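Side-chain contact in epoxyqueuosine reductase (Streptococcus thermophilus, PDB 5D6S), which belongs to the epoxyqueuosine reductase (QueG) family and holds cobalamin and two iron-sulfur clusters, with a helical region at its C-terminal end: residues M342-K347 against I352-A357. Residues are numbered along the deposited sequence; the frame is centred on the assembly and turned at random.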
loop_
_atom_site.group_PDB
_atom_site.type_symbol
_atom_site.label_atom_id
_atom_site.label_comp_id
_atom_site.label_asym_id
_atom_site.label_seq_id
_atom_site.Cartn_x
_atom_site.Cartn_y
_atom_site.Cartn_z
ATOM N N MET A 342 -9.983 -26.156 -9.131
ATOM C CA MET A 342 -10.129 -27.014 -10.282
ATOM C C MET A 342 -11.039 -26.322 -11.264
ATOM O O MET A 342 -10.829 -26.409 -12.457
ATOM C CB MET A 342 -10.632 -28.405 -9.891
ATOM C CG MET A 342 -9.554 -29.407 -9.494
ATOM S SD MET A 342 -10.206 -30.831 -8.541
ATOM C CE MET A 342 -9.533 -32.167 -9.544
ATOM N N GLU A 343 -12.037 -25.608 -10.766
ATOM C CA GLU A 343 -12.993 -24.875 -11.608
ATOM C C GLU A 343 -12.300 -23.734 -12.351
ATOM O O GLU A 343 -12.517 -23.534 -13.556
ATOM C CB GLU A 343 -14.176 -24.331 -10.793
ATOM C CG GLU A 343 -15.162 -25.416 -10.359
ATOM C CD GLU A 343 -16.185 -24.968 -9.298
ATOM O OE1 GLU A 343 -16.413 -23.744 -9.152
ATOM O OE2 GLU A 343 -16.743 -25.861 -8.606
ATOM N N ILE A 344 -11.469 -22.983 -11.630
ATOM C CA ILE A 344 -10.715 -21.905 -12.242
ATOM C C ILE A 344 -9.862 -22.454 -13.392
ATOM O O ILE A 344 -9.849 -21.920 -14.490
ATOM C CB ILE A 344 -9.822 -21.229 -11.190
ATOM C CG1 ILE A 344 -10.664 -20.369 -10.288
ATOM C CG2 ILE A 344 -8.749 -20.361 -11.841
ATOM C CD1 ILE A 344 -9.971 -20.009 -9.006
ATOM N N ILE A 345 -9.141 -23.533 -13.108
ATOM C CA ILE A 345 -8.232 -24.134 -14.076
ATOM C C ILE A 345 -8.955 -24.668 -15.327
ATOM O O ILE A 345 -8.438 -24.546 -16.418
ATOM C CB ILE A 345 -7.423 -25.278 -13.443
ATOM C CG1 ILE A 345 -6.462 -24.751 -12.378
ATOM C CG2 ILE A 345 -6.663 -26.039 -14.517
ATOM C CD1 ILE A 345 -5.877 -25.846 -11.508
ATOM N N ASP A 346 -10.105 -25.296 -15.155
ATOM C CA ASP A 346 -10.775 -25.930 -16.287
ATOM C C ASP A 346 -11.472 -24.875 -17.146
ATOM O O ASP A 346 -11.359 -24.895 -18.367
ATOM C CB ASP A 346 -11.591 -27.150 -15.820
ATOM C CG ASP A 346 -10.625 -28.316 -15.287
ATOM O OD1 ASP A 346 -9.890 -28.900 -16.144
ATOM O OD2 ASP A 346 -10.558 -28.622 -14.038
ATOM N N LYS A 347 -12.040 -23.871 -16.519
ATOM C CA LYS A 347 -12.679 -22.755 -17.230
ATOM C C LYS A 347 -11.646 -21.907 -17.977
ATOM O O LYS A 347 -11.776 -21.620 -19.158
ATOM C CB LYS A 347 -13.423 -21.903 -16.201
ATOM C CG LYS A 347 -14.388 -20.889 -16.758
ATOM C CD LYS A 347 -15.196 -20.265 -15.628
ATOM C CE LYS A 347 -16.012 -19.064 -16.087
ATOM N NZ LYS A 347 -16.769 -19.348 -17.346
ATOM N N ILE A 352 -3.627 -15.986 -15.625
ATOM C CA ILE A 352 -2.812 -15.762 -14.416
ATOM C C ILE A 352 -3.370 -16.561 -13.251
ATOM O O ILE A 352 -2.619 -17.276 -12.556
ATOM C CB ILE A 352 -2.710 -14.285 -14.009
ATOM C CG1 ILE A 352 -1.524 -13.621 -14.672
ATOM C CG2 ILE A 352 -2.426 -14.129 -12.521
ATOM C CD1 ILE A 352 -1.536 -13.749 -16.155
ATOM N N HIS A 353 -4.694 -16.504 -13.076
ATOM C CA HIS A 353 -5.353 -17.293 -12.042
ATOM C C HIS A 353 -5.193 -18.796 -12.238
ATOM O O HIS A 353 -4.912 -19.519 -11.275
ATOM C CB HIS A 353 -6.826 -16.961 -11.952
ATOM C CG HIS A 353 -7.096 -15.567 -11.510
ATOM N ND1 HIS A 353 -8.320 -14.957 -11.681
ATOM C CD2 HIS A 353 -6.288 -14.645 -10.943
ATOM C CE1 HIS A 353 -8.269 -13.734 -11.179
ATOM N NE2 HIS A 353 -7.040 -13.516 -10.744
ATOM N N THR A 354 -5.353 -19.258 -13.467
ATOM C CA THR A 354 -5.148 -20.658 -13.765
ATOM C C THR A 354 -3.772 -21.120 -13.326
ATOM O O THR A 354 -3.611 -22.126 -12.629
ATOM C CB THR A 354 -5.317 -20.922 -15.268
ATOM O OG1 THR A 354 -6.660 -20.628 -15.669
ATOM C CG2 THR A 354 -5.005 -22.396 -15.612
ATOM N N ALA A 355 -2.752 -20.408 -13.778
ATOM C CA ALA A 355 -1.368 -20.808 -13.485
ATOM C C ALA A 355 -1.105 -20.756 -11.986
ATOM O O ALA A 355 -0.410 -21.581 -11.419
ATOM C CB ALA A 355 -0.408 -19.913 -14.213
ATOM N N THR A 356 -1.687 -19.777 -11.339
ATOM C CA THR A 356 -1.489 -19.636 -9.889
ATOM C C THR A 356 -2.190 -20.806 -9.191
ATOM O O THR A 356 -1.607 -21.456 -8.335
ATOM C CB THR A 356 -1.999 -18.292 -9.403
ATOM O OG1 THR A 356 -1.371 -17.257 -10.178
ATOM C CG2 THR A 356 -1.700 -18.121 -7.960
ATOM N N ALA A 357 -3.398 -21.126 -9.646
ATOM C CA ALA A 357 -4.158 -22.248 -9.102
ATOM C C ALA A 357 -3.436 -23.598 -9.282
ATOM O O ALA A 357 -3.427 -24.411 -8.367
ATOM C CB ALA A 357 -5.542 -22.306 -9.720
HETATM O O HOH W 1 -9.125 -19.180 -15.153
#
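Ile345 and Thr354 mark the closest backbone approach of a helical hairpin, their CA atoms 4.7 Å apart. Helices 338-347 and 351-364 are joined by a very short turn, and the segment axes come within 8.4 Å at 131°, so the second helix runs back along the first at a splayed, antiparallel angle. The pair belongs to the all-helical C-terminal region, consistent with the HEAT-like repeats of QueG proteins.

Two neighbouring isoleucines of 342-347 supply one side of the interface and a methyl, a threonine and a histidine stem the other. Ile345 has CG1 beside the backbone N (chi1 -67°), and this branch runs to Ala357, where CG1 lies 3.7 Å from CB; CD1 follows it past the same methyl. Its other branch, CG2, meets Thr354 CG2 at 4.1 Å, so the isoleucine straddles one turn of the facing helix. Tyr375 and Leu379 also touch Ile345, extending the apolar packing towards helix 370-377.

Ile344 works through its single-carbon branch: CG2, anti to the backbone N, rests 3.9 Å from His353 CB and close to His353 C. Only the stem of the histidine takes part, because its ring turns off towards helix 318-331, where NE2 is hydrogen-bonded to Asn319 O.

Thr354 divides its two branches. While CG2 packs against the backbone of Ile345, OG1 faces the inter-helix turn, within hydrogen-bonding reach of both Asn348 OD1, its strongest partner, and Asn350 O; its single proton can serve only one fully at a time. Either bond would tie the hydroxyl to the chain linking the helices. A water lies 2.9 Å from both Ile344 O and Thr354 OG1 and can donate to either, though it has more acceptors in reach than protons.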